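Local coordinates for hydroxyethylphosphonate dioxygenase (PDB 6B9R), which catalyses the iron-dependent oxidative cleavage of 2-hydroxyethylphosphonate, most likely giving hydroxymethylphosphonate, at residues K29-D32 / R33-E36; G40-P43 / G44-G47; I56-D59 / L60-A64; P69-E72 / R73-L76; F223-A226 / V227-L231. All blocks are in the same frame, centred on the assembly; numbering follows the deposited sequence.

Contact 1 of 5, residues K29-D32 / R33-E36; sequences KRND and RAAE. With 2HE ((2-hydroxyethyl)phosphonic acid), chain Q.
With chi1 at 64°, the amide of Asn31 lies between its own backbone N and carbonyl carbon, and this rotation aims OD1 at Ala34 N. Bends at chi2 and chi3 of Arg33 carry its guanidinium back over Asp32. The Asn31 torsion gives an N-cap: Asn31 OD1 takes the Ala34 N-H over 3.0 Å, almost in line with the side-chain C=O, while Asn31 O accepts from Ala35 N at 2.8 Å and starts the helical ladder. One guanidinium face of Arg33 rests on Asp32 CB, with NH1 3.4 Å from that carbon. The same group holds Glu36 side-on, NE to OE1 at 3.0 Å and NH1 to OE2 at 2.9 Å; Glu36 also accepts backbone N-H groups from Gly44 and Phe46. Asp32 pairs with Arg22 of helix 10-27, and Arg30 with Asp38 and with Asp113 of the second subunit. Just before the cap, Lys29 closes the preceding helix in a Schellman motif and lies with CE 3.2 Å from O2 of the bound 2-hydroxyethylphosphonate, which is hydrogen-bonded to Arg103, Tyr111 and Asn146 of the second subunit and to Trp449 of this chain. With so many donors around its carboxylate, Glu36 is likely to remain ionised.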
loop_
_atom_site.group_PDB
_atom_site.type_symbol
_atom_site.label_atom_id
_atom_site.label_comp_id
_atom_site.label_asym_id
_atom_site.label_seq_id
_atom_site.Cartn_x
_atom_site.Cartn_y
_atom_site.Cartn_z
ATOM N N LYS A 29 9.403 2.444 21.559
ATOM C CA LYS A 29 9.701 3.125 22.819
ATOM C C LYS A 29 10.978 2.571 23.452
ATOM O O LYS A 29 11.060 2.340 24.666
ATOM C CB LYS A 29 8.506 3.041 23.774
ATOM C CG LYS A 29 7.197 3.581 23.164
ATOM C CD LYS A 29 7.400 5.007 22.622
ATOM C CE LYS A 29 6.080 5.738 22.334
ATOM N NZ LYS A 29 5.333 5.143 21.199
ATOM N N ARG A 30 11.999 2.366 22.616
ATOM C CA ARG A 30 13.349 2.027 23.067
ATOM C C ARG A 30 14.248 3.244 22.849
ATOM O O ARG A 30 14.551 3.598 21.703
ATOM C CB ARG A 30 13.887 0.814 22.309
ATOM C CG ARG A 30 12.935 -0.406 22.313
ATOM C CD ARG A 30 12.604 -0.805 23.753
ATOM N NE ARG A 30 12.328 -2.234 23.949
ATOM C CZ ARG A 30 11.115 -2.785 23.916
ATOM N NH1 ARG A 30 10.981 -4.085 24.141
ATOM N NH2 ARG A 30 10.038 -2.047 23.647
ATOM N N ASN A 31 14.672 3.891 23.932
ATOM C CA ASN A 31 15.614 4.984 23.759
ATOM C C ASN A 31 17.005 4.386 23.570
ATOM O O ASN A 31 17.170 3.166 23.484
ATOM C CB ASN A 31 15.516 5.980 24.914
ATOM C CG ASN A 31 15.897 5.380 26.253
ATOM O OD1 ASN A 31 16.450 4.283 26.330
ATOM N ND2 ASN A 31 15.620 6.123 27.323
ATOM N N ASP A 32 18.027 5.241 23.516
ATOM C CA ASP A 32 19.370 4.775 23.184
ATOM C C ASP A 32 19.817 3.653 24.122
ATOM O O ASP A 32 20.301 2.608 23.671
ATOM C CB ASP A 32 20.349 5.951 23.235
ATOM C CG ASP A 32 20.097 6.975 22.132
ATOM O OD1 ASP A 32 18.921 7.333 21.896
ATOM O OD2 ASP A 32 21.078 7.433 21.513
ATOM N N ARG A 33 19.639 3.845 25.436
ATOM C CA ARG A 33 20.082 2.829 26.390
ATOM C C ARG A 33 19.267 1.548 26.260
ATOM O O ARG A 33 19.821 0.440 26.290
ATOM C CB ARG A 33 19.996 3.374 27.818
ATOM C CG ARG A 33 20.705 4.715 28.034
ATOM C CD ARG A 33 22.246 4.587 27.987
ATOM N NE ARG A 33 22.732 4.679 26.612
ATOM C CZ ARG A 33 22.959 5.825 25.978
ATOM N NH1 ARG A 33 23.377 5.820 24.719
ATOM N NH2 ARG A 33 22.774 6.983 26.608
ATOM N N ALA A 34 17.945 1.667 26.111
ATOM C CA ALA A 34 17.135 0.461 25.958
ATOM C C ALA A 34 17.465 -0.273 24.658
ATOM O O ALA A 34 17.502 -1.510 24.627
ATOM C CB ALA A 34 15.648 0.817 26.023
ATOM N N ALA A 35 17.712 0.463 23.571
ATOM C CA ALA A 35 18.012 -0.208 22.304
ATOM C C ALA A 35 19.350 -0.945 22.371
ATOM O O ALA A 35 19.485 -2.051 21.825
ATOM C CB ALA A 35 17.999 0.797 21.144
ATOM N N GLU A 36 20.350 -0.347 23.026
ATOM C CA GLU A 36 21.635 -1.023 23.200
ATOM C C GLU A 36 21.470 -2.314 23.987
ATOM O O GLU A 36 22.079 -3.339 23.654
ATOM C CB GLU A 36 22.631 -0.092 23.907
ATOM C CG GLU A 36 23.050 1.124 23.066
ATOM C CD GLU A 36 23.502 2.303 23.914
ATOM O OE1 GLU A 36 23.486 2.192 25.161
ATOM O OE2 GLU A 36 23.861 3.349 23.330
HETATM O O3 2HE Q . 6.068 10.460 24.680
HETATM P P 2HE Q . 5.178 9.144 24.478
HETATM O O1 2HE Q . 4.526 9.132 23.121
HETATM O O2 2HE Q . 6.158 7.882 24.668
HETATM C CA 2HE Q . 3.833 9.073 25.670
HETATM C CB 2HE Q . 2.988 7.893 25.232
HETATM O O4 2HE Q . 2.592 8.084 23.870
HETATM O O HOH W 1 23.969 7.093 22.027
#

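Contact 2 of 5, residues G40-P43 / G44-G47; sequences GLPP and GSFG
Ser45 turns back on Pro42 and grips its carbonyl oxygen twice. Its OG, set between the backbone N and the carbonyl carbon by a chi1 of 66°, donates to Pro42 O over 2.6 Å, in the carbonyl plane and on a lone pair. The backbone Ser45 N donates to the same Pro42 O at 3.1 Å, from above that plane, and so closes a type II beta turn. Such a turn asks for an unusual third residue, and Gly44 supplies it: at phi 82° any CB would be driven into Pro43 O. Pro43 is the first of the two corner residues, and its ring restrains the backbone at the bend. The serine hydroxyl is walled in by carbon as well, with OG 3.4 Å from Pro42 CD and 3.6 Å from Leu41 CB. Were Ser45 replaced by an alanine, Pro42 O would probably be left with the backbone N-H as its sole donor within the turn, and a small gap would open against Leu41 CB and the Pro42 ring. Farther along, Leu41 CD1 lies 3.9 Å from Phe46 CD1, at the edge of the ring. The turn leads from helix 32-39 into helix 46-51: the Phe46 ring packs on helices 10-27 and 32-39, and Leu41 reaches across to Leu60 and Arg63 of helix 58-67.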
loop_
_atom_site.group_PDB
_atom_site.type_symbol
_atom_site.label_atom_id
_atom_site.label_comp_id
_atom_site.label_asym_id
_atom_site.label_seq_id
_atom_site.Cartn_x
_atom_site.Cartn_y
_atom_site.Cartn_z
ATOM N N GLY A 40 22.181 -5.869 22.174
ATOM C CA GLY A 40 23.531 -6.265 22.531
ATOM C C GLY A 40 24.601 -5.343 21.989
ATOM O O GLY A 40 25.687 -5.805 21.636
ATOM N N LEU A 41 24.318 -4.050 21.898
ATOM C CA LEU A 41 25.321 -3.092 21.466
ATOM C C LEU A 41 26.096 -2.561 22.665
ATOM O O LEU A 41 25.609 -2.588 23.801
ATOM C CB LEU A 41 24.658 -1.942 20.719
ATOM C CG LEU A 41 23.933 -2.369 19.432
ATOM C CD1 LEU A 41 23.171 -1.197 18.854
ATOM C CD2 LEU A 41 24.930 -2.916 18.424
ATOM N N PRO A 42 27.320 -2.085 22.452
ATOM C CA PRO A 42 28.081 -1.480 23.560
ATOM C C PRO A 42 27.299 -0.328 24.162
ATOM O O PRO A 42 26.640 0.430 23.436
ATOM C CB PRO A 42 29.369 -0.991 22.879
ATOM C CG PRO A 42 29.518 -1.882 21.672
ATOM C CD PRO A 42 28.101 -2.141 21.202
ATOM N N PRO A 43 27.297 -0.191 25.489
ATOM C CA PRO A 43 26.614 0.956 26.093
ATOM C C PRO A 43 27.161 2.263 25.534
ATOM O O PRO A 43 28.363 2.406 25.297
ATOM C CB PRO A 43 26.912 0.795 27.587
ATOM C CG PRO A 43 27.025 -0.696 27.755
ATOM C CD PRO A 43 27.759 -1.151 26.507
ATOM N N GLY A 44 26.255 3.207 25.293
ATOM C CA GLY A 44 26.613 4.489 24.729
ATOM C C GLY A 44 26.766 4.540 23.218
ATOM O O GLY A 44 26.990 5.630 22.681
ATOM N N SER A 45 26.625 3.419 22.504
ATOM C CA SER A 45 26.985 3.375 21.091
ATOM C C SER A 45 25.823 3.621 20.128
ATOM O O SER A 45 26.075 3.805 18.932
ATOM C CB SER A 45 27.624 2.026 20.745
ATOM O OG SER A 45 26.688 0.967 20.886
ATOM N N PHE A 46 24.571 3.635 20.594
ATOM C CA PHE A 46 23.457 3.635 19.644
ATOM C C PHE A 46 23.502 4.862 18.740
ATOM O O PHE A 46 23.200 4.773 17.541
ATOM C CB PHE A 46 22.117 3.548 20.385
ATOM C CG PHE A 46 20.947 3.205 19.484
ATOM C CD1 PHE A 46 20.866 1.959 18.868
ATOM C CD2 PHE A 46 19.928 4.123 19.260
ATOM C CE1 PHE A 46 19.788 1.640 18.035
ATOM C CE2 PHE A 46 18.850 3.804 18.423
ATOM C CZ PHE A 46 18.785 2.562 17.826
ATOM N N GLY A 47 23.910 6.008 19.290
ATOM C CA GLY A 47 24.037 7.210 18.487
ATOM C C GLY A 47 25.039 7.082 17.356
ATOM O O GLY A 47 24.909 7.759 16.335
#

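Contact 3 of 5, residues I56-D59 / L60-A64; sequences ITWD and LISRA
Trp58 O is held by two donors from one residue: Ser62 N and Ser62 OG, each at 2.8 Å from that oxygen, approach it from opposite faces of the carbonyl plane. This doubled bond also places the hydroxyl over one face of the Trp58 indole, with OG 3.4 Å from CE2 and displaced toward the rim. Ile61 CG2 meets the six-membered ring at CZ3, and Trp58 of the second subunit stacks on the indole, so this helix start also serves the dimer interface. Helix 58-67 opens with a classic N-cap, in which Thr57 OG1 accepts from Leu60 N at 3.1 Å. Around it Ile56 and Ile61, the residue before the cap and the one four after it, cross at about a right angle, CG2 to CG1 at 3.7 Å; this is a hydrophobic staple. Asp59, in the first turn, extends its carboxylate, CG anti to N at a chi1 of 178°, to meet Arg63 four residues on. The two form a salt bridge: Arg63 NH2 donates to Asp59 OD2 at 2.8 Å, nearly along the C-O axis, although the carboxylate and guanidinium planes stand 45° apart. Leu60 CD1 lies over the centre of the guanidinium, and NH1 turns to Leu39 O. With an alanine in place of Arg63, Asp59 would probably lose its counter-charge and Leu39 O this donor. Near the first turn of the helix, the negative Asp59 would be expected to interact favourably with the helix dipole while also pairing with Arg63.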
loop_
_atom_site.group_PDB
_atom_site.type_symbol
_atom_site.label_atom_id
_atom_site.label_comp_id
_atom_site.label_asym_id
_atom_site.label_seq_id
_atom_site.Cartn_x
_atom_site.Cartn_y
_atom_site.Cartn_z
ATOM N N ILE A 56 25.635 -0.114 9.700
ATOM C CA ILE A 56 24.619 -1.053 10.141
ATOM C C ILE A 56 24.771 -2.312 9.304
ATOM O O ILE A 56 24.597 -2.279 8.082
ATOM C CB ILE A 56 23.217 -0.450 10.013
ATOM C CG1 ILE A 56 23.078 0.697 11.006
ATOM C CG2 ILE A 56 22.148 -1.521 10.259
ATOM C CD1 ILE A 56 21.843 1.516 10.760
ATOM N N THR A 57 25.129 -3.415 9.952
ATOM C CA THR A 57 25.438 -4.631 9.221
ATOM C C THR A 57 24.212 -5.529 9.121
ATOM O O THR A 57 23.207 -5.344 9.812
ATOM C CB THR A 57 26.590 -5.384 9.887
ATOM O OG1 THR A 57 26.205 -5.781 11.209
ATOM C CG2 THR A 57 27.811 -4.497 9.969
ATOM N N TRP A 58 24.305 -6.514 8.227
ATOM C CA TRP A 58 23.276 -7.542 8.165
ATOM C C TRP A 58 23.206 -8.315 9.471
ATOM O O TRP A 58 22.126 -8.759 9.879
ATOM C CB TRP A 58 23.548 -8.480 6.986
ATOM C CG TRP A 58 22.586 -9.625 6.886
ATOM C CD1 TRP A 58 22.867 -10.958 7.046
ATOM C CD2 TRP A 58 21.183 -9.542 6.616
ATOM N NE1 TRP A 58 21.726 -11.704 6.891
ATOM C CE2 TRP A 58 20.678 -10.862 6.624
ATOM C CE3 TRP A 58 20.307 -8.485 6.370
ATOM C CZ2 TRP A 58 19.334 -11.148 6.395
ATOM C CZ3 TRP A 58 18.966 -8.773 6.135
ATOM C CH2 TRP A 58 18.497 -10.093 6.152
ATOM N N ASP A 59 24.340 -8.475 10.148
ATOM C CA ASP A 59 24.320 -9.092 11.469
ATOM C C ASP A 59 23.431 -8.302 12.421
ATOM O O ASP A 59 22.579 -8.876 13.111
ATOM C CB ASP A 59 25.741 -9.210 12.014
ATOM C CG ASP A 59 25.781 -9.808 13.411
ATOM O OD1 ASP A 59 25.474 -11.010 13.545
ATOM O OD2 ASP A 59 26.111 -9.081 14.372
ATOM N N LEU A 60 23.591 -6.976 12.451
ATOM C CA LEU A 60 22.805 -6.177 13.388
ATOM C C LEU A 60 21.333 -6.182 13.005
ATOM O O LEU A 60 20.458 -6.276 13.872
ATOM C CB LEU A 60 23.350 -4.747 13.461
ATOM C CG LEU A 60 22.550 -3.743 14.308
ATOM C CD1 LEU A 60 22.422 -4.242 15.734
ATOM C CD2 LEU A 60 23.187 -2.368 14.297
ATOM N N ILE A 61 21.040 -6.108 11.707
ATOM C CA ILE A 61 19.658 -6.156 11.249
ATOM C C ILE A 61 19.024 -7.501 11.587
ATOM O O ILE A 61 17.858 -7.567 11.994
ATOM C CB ILE A 61 19.605 -5.847 9.744
ATOM C CG1 ILE A 61 19.967 -4.375 9.519
ATOM C CG2 ILE A 61 18.225 -6.183 9.167
ATOM C CD1 ILE A 61 19.925 -3.953 8.061
ATOM N N SER A 62 19.787 -8.589 11.451
ATOM C CA SER A 62 19.278 -9.905 11.828
ATOM C C SER A 62 19.051 -9.999 13.330
ATOM O O SER A 62 18.053 -10.579 13.773
ATOM C CB SER A 62 20.245 -10.997 11.369
ATOM O OG SER A 62 20.401 -10.961 9.964
ATOM N N ARG A 63 19.972 -9.444 14.130
ATOM C CA ARG A 63 19.780 -9.432 15.575
ATOM C C ARG A 63 18.557 -8.612 15.964
ATOM O O ARG A 63 17.826 -8.979 16.896
ATOM C CB ARG A 63 21.034 -8.889 16.267
ATOM C CG ARG A 63 22.167 -9.907 16.327
ATOM C CD ARG A 63 23.525 -9.231 16.298
ATOM N NE ARG A 63 23.715 -8.297 17.404
ATOM C CZ ARG A 63 24.667 -7.368 17.430
ATOM N NH1 ARG A 63 24.778 -6.552 18.470
ATOM N NH2 ARG A 63 25.506 -7.250 16.406
ATOM N N ALA A 64 18.313 -7.504 15.255
ATOM C CA ALA A 64 17.158 -6.666 15.570
ATOM C C ALA A 64 15.843 -7.395 15.287
ATOM O O ALA A 64 14.886 -7.271 16.062
ATOM C CB ALA A 64 17.225 -5.357 14.785
#

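Contact 4 of 5, residues P69-E72 / R73-L76; sequences PLNE and RDLL
Asp74 OD2 receives two hydrogen bonds from Asn71: Asn71 N at 2.7 Å and Asn71 ND2 at 3.1 Å, both from the same face of the carboxylate; the backbone donor stands well above its plane, and the side-chain donor closer to it on the syn side. Asn71 CG sits beside its own backbone N at a chi1 of -54°, which is what lets one residue offer both donors to a single oxygen. The amide and carboxylate planes are 71° apart. Backbone bonds follow in a run of tight turns, Asp74 N to Asn71 O at 2.8 Å and Leu75 N to Glu72 O at 3.0 Å, each from a residue to the carbonyl three positions before it. Water adds a bridge: it donates to Glu72 OE1 and accepts from Arg73 N, both at 2.9 Å. Apolar contact is lighter, with Leu70 CD1 at 4.2 Å from Leu75 CD1. Asn71 OD1 and Glu72 OE1 bond to His79 of the second subunit, Asn71 ND2 also donates to Arg118 O there, and Arg73 pairs with Asp215. This turn lies in the loop between helix 58-67 and strand 86-89. Leu75 and Glu72 lean on helix 58-67, Leu70 and Leu75 press against Ala24 of helix 10-27, and Leu76 meets Leu76 of the second subunit.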
loop_
_atom_site.group_PDB
_atom_site.type_symbol
_atom_site.label_atom_id
_atom_site.label_comp_id
_atom_site.label_asym_id
_atom_site.label_seq_id
_atom_site.Cartn_x
_atom_site.Cartn_y
_atom_site.Cartn_z
ATOM N N PRO A 69 9.981 -7.215 17.649
ATOM C CA PRO A 69 8.934 -7.732 16.760
ATOM C C PRO A 69 8.875 -7.008 15.420
ATOM O O PRO A 69 7.831 -6.496 15.015
ATOM C CB PRO A 69 7.654 -7.500 17.570
ATOM C CG PRO A 69 7.946 -6.269 18.343
ATOM C CD PRO A 69 9.407 -6.424 18.755
ATOM N N LEU A 70 10.009 -6.947 14.732
ATOM C CA LEU A 70 10.023 -6.399 13.384
ATOM C C LEU A 70 10.817 -7.328 12.475
ATOM O O LEU A 70 11.405 -8.328 12.915
ATOM C CB LEU A 70 10.585 -4.969 13.357
ATOM C CG LEU A 70 11.922 -4.629 14.032
ATOM C CD1 LEU A 70 13.135 -5.347 13.431
ATOM C CD2 LEU A 70 12.130 -3.129 13.983
ATOM N N ASN A 71 10.825 -6.981 11.188
ATOM C CA ASN A 71 11.460 -7.767 10.149
ATOM C C ASN A 71 12.707 -7.070 9.633
ATOM O O ASN A 71 12.814 -5.841 9.679
ATOM C CB ASN A 71 10.484 -8.000 8.996
ATOM C CG ASN A 71 9.211 -8.604 9.475
ATOM O OD1 ASN A 71 9.159 -9.800 9.764
ATOM N ND2 ASN A 71 8.176 -7.779 9.614
ATOM N N GLU A 72 13.648 -7.880 9.145
ATOM C CA GLU A 72 14.819 -7.337 8.474
ATOM C C GLU A 72 14.402 -6.340 7.400
ATOM O O GLU A 72 15.024 -5.282 7.240
ATOM C CB GLU A 72 15.644 -8.474 7.870
ATOM C CG GLU A 72 16.217 -9.475 8.884
ATOM C CD GLU A 72 15.288 -10.658 9.159
ATOM O OE1 GLU A 72 14.100 -10.601 8.767
ATOM O OE2 GLU A 72 15.749 -11.645 9.772
ATOM N N ARG A 73 13.314 -6.649 6.687
ATOM C CA ARG A 73 12.755 -5.751 5.681
ATOM C C ARG A 73 12.464 -4.363 6.244
ATOM O O ARG A 73 12.540 -3.368 5.512
ATOM C CB ARG A 73 11.462 -6.352 5.116
ATOM C CG ARG A 73 11.440 -6.594 3.651
ATOM C CD ARG A 73 10.084 -7.171 3.192
ATOM N NE ARG A 73 9.709 -6.664 1.867
ATOM C CZ ARG A 73 8.714 -5.809 1.653
ATOM N NH1 ARG A 73 8.438 -5.396 0.427
ATOM N NH2 ARG A 73 7.997 -5.366 2.673
ATOM N N ASP A 74 12.086 -4.276 7.519
ATOM C CA ASP A 74 11.699 -2.994 8.094
ATOM C C ASP A 74 12.883 -2.076 8.345
ATOM O O ASP A 74 12.675 -0.889 8.612
ATOM C CB ASP A 74 10.927 -3.228 9.394
ATOM C CG ASP A 74 9.742 -4.154 9.197
ATOM O OD1 ASP A 74 9.130 -4.106 8.102
ATOM O OD2 ASP A 74 9.416 -4.930 10.121
ATOM N N LEU A 75 14.112 -2.587 8.275
ATOM C CA LEU A 75 15.292 -1.781 8.542
ATOM C C LEU A 75 16.092 -1.492 7.285
ATOM O O LEU A 75 17.145 -0.840 7.368
ATOM C CB LEU A 75 16.193 -2.470 9.579
ATOM C CG LEU A 75 15.630 -2.594 11.005
ATOM C CD1 LEU A 75 16.568 -3.429 11.869
ATOM C CD2 LEU A 75 15.399 -1.229 11.652
ATOM N N LEU A 76 15.624 -1.964 6.123
ATOM C CA LEU A 76 16.331 -1.771 4.870
ATOM C C LEU A 76 15.677 -0.675 4.049
ATOM O O LEU A 76 14.455 -0.711 3.826
ATOM C CB LEU A 76 16.357 -3.062 4.065
ATOM C CG LEU A 76 17.259 -4.161 4.634
ATOM C CD1 LEU A 76 17.033 -5.415 3.852
ATOM C CD2 LEU A 76 18.712 -3.746 4.550
HETATM O O HOH W 2 12.470 -9.452 6.614
#

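Contact 5 of 5, residues F223-A226 / V227-L231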
loop_
_atom_site.group_PDB
_atom_site.type_symbol
_atom_site.label_atom_id
_atom_site.label_comp_id
_atom_site.label_asym_id
_atom_site.label_seq_id
_atom_site.Cartn_x
_atom_site.Cartn_y
_atom_site.Cartn_z
ATOM N N PHE A 223 -0.207 -15.280 6.201
ATOM C CA PHE A 223 -1.536 -15.720 6.626
ATOM C C PHE A 223 -1.921 -17.044 5.986
ATOM O O PHE A 223 -2.665 -17.826 6.588
ATOM C CB PHE A 223 -2.603 -14.685 6.277
ATOM C CG PHE A 223 -2.311 -13.300 6.764
ATOM C CD1 PHE A 223 -1.538 -13.077 7.884
ATOM C CD2 PHE A 223 -2.845 -12.211 6.094
ATOM C CE1 PHE A 223 -1.286 -11.793 8.323
ATOM C CE2 PHE A 223 -2.593 -10.924 6.528
ATOM C CZ PHE A 223 -1.812 -10.723 7.648
ATOM N N GLY A 224 -1.451 -17.305 4.775
ATOM C CA GLY A 224 -1.767 -18.542 4.088
ATOM C C GLY A 224 -2.859 -18.363 3.047
ATOM O O GLY A 224 -3.491 -17.311 2.918
ATOM N N ARG A 225 -3.100 -19.453 2.320
ATOM C CA ARG A 225 -3.955 -19.414 1.135
ATOM C C ARG A 225 -5.431 -19.232 1.489
ATOM O O ARG A 225 -6.153 -18.495 0.805
ATOM C CB ARG A 225 -3.741 -20.697 0.337
ATOM C CG ARG A 225 -4.418 -20.729 -0.988
ATOM C CD ARG A 225 -4.126 -22.047 -1.668
ATOM N NE ARG A 225 -4.589 -22.038 -3.046
ATOM C CZ ARG A 225 -3.969 -22.674 -4.027
ATOM N NH1 ARG A 225 -4.453 -22.615 -5.254
ATOM N NH2 ARG A 225 -2.853 -23.350 -3.771
ATOM N N ALA A 226 -5.899 -19.896 2.543
ATOM C CA ALA A 226 -7.304 -19.801 2.927
ATOM C C ALA A 226 -7.663 -18.392 3.388
ATOM O O ALA A 226 -8.649 -17.810 2.920
ATOM C CB ALA A 226 -7.615 -20.833 4.015
ATOM N N VAL A 227 -6.880 -17.823 4.314
ATOM C CA VAL A 227 -7.140 -16.454 4.762
ATOM C C VAL A 227 -7.066 -15.483 3.586
ATOM O O VAL A 227 -7.920 -14.598 3.432
ATOM C CB VAL A 227 -6.163 -16.059 5.888
ATOM C CG1 VAL A 227 -6.232 -14.555 6.157
ATOM C CG2 VAL A 227 -6.490 -16.823 7.160
ATOM N N THR A 228 -6.053 -15.641 2.731
ATOM C CA THR A 228 -5.887 -14.727 1.605
ATOM C C THR A 228 -7.080 -14.799 0.663
ATOM O O THR A 228 -7.652 -13.770 0.287
ATOM C CB THR A 228 -4.581 -15.041 0.868
ATOM O OG1 THR A 228 -3.481 -14.733 1.727
ATOM C CG2 THR A 228 -4.456 -14.205 -0.382
ATOM N N SER A 229 -7.478 -16.016 0.280
ATOM C CA SER A 229 -8.658 -16.180 -0.559
ATOM C C SER A 229 -9.866 -15.499 0.062
ATOM O O SER A 229 -10.642 -14.842 -0.638
ATOM C CB SER A 229 -8.952 -17.665 -0.781
ATOM O OG SER A 229 -7.983 -18.254 -1.619
ATOM N N SER A 230 -10.013 -15.602 1.387
ATOM C CA SER A 230 -11.193 -15.064 2.054
ATOM C C SER A 230 -11.224 -13.542 2.065
ATOM O O SER A 230 -12.304 -12.961 2.216
ATOM C CB SER A 230 -11.281 -15.587 3.489
ATOM O OG SER A 230 -10.394 -14.881 4.350
ATOM N N LEU A 231 -10.079 -12.880 1.904
ATOM C CA LEU A 231 -10.067 -11.423 1.834
ATOM C C LEU A 231 -10.439 -10.882 0.456
ATOM O O LEU A 231 -10.661 -9.674 0.326
ATOM C CB LEU A 231 -8.689 -10.892 2.240
ATOM C CG LEU A 231 -8.270 -11.326 3.641
ATOM C CD1 LEU A 231 -6.894 -10.789 3.988
ATOM C CD2 LEU A 231 -9.293 -10.859 4.653
HETATM O O HOH W 3 -4.793 -19.427 5.473
#
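Val227 packs back on Phe223, one turn earlier in the chain, and its side chain can be followed atom by atom. CB stands 3.8 Å from Phe223 CB. From there the two methyls part: CG1, anti to the backbone N at a chi1 of 168°, closes to 3.6 Å on Phe223 CB and reaches the near corner of the ring at CD2, 4.1 Å away, meeting it obliquely. CG2 takes the other branch and comes to 4.0 Å from the carbonyl oxygen of Phe223. That oxygen has polar company too: a water donates to it and accepts from Val227 N, and Tyr381 of the second subunit bonds to it, while Pro400 of the second subunit packs on both side chains. The bridge marks a helix junction. Helix 215-223 ends at Phe223, and Gly224, with positive phi, is the break and at once the N-cap of helix 225-231. The glycine has no side chain to accept from Val227 N, and the water accepts from it instead. Beyond it, hydroxyls fold back on the backbone of the new helix. Thr228 N and OG1 reach Gly224 O from opposite faces of its plane, OG1 at 2.8 Å. Ser229 repeats the pattern one residue later, N and OG both donating to Arg225 O, the hydroxyl at 3.0 Å and again from the opposite face to the amide. Ser230 differs: its OG lies between N and the carbonyl carbon, chi1 79°, and donates to Val227 O at 2.7 Å.

In the fold
Contacts 1 to 4 follow one another through the N-terminal helical part of the chain, covering the start of helix 32-39, the turn into helix 46-51, the start of helix 58-67 and the loop after it. Contacts 1 and 2 touch, their centres about 9 Å apart; contacts 3 and 4 do likewise at about 10 Å, and Leu41 with Arg63 joins the pairs. Contact 5, at the junction of helices 215-223 and 225-231, comes much later and lies about 23 Å from contact 4, centre to centre. All but contact 2 touch the second subunit, so these local turns and caps contribute residues to the dimer interface, and contact 1 carries Lys29 to substrate held largely by that subunit.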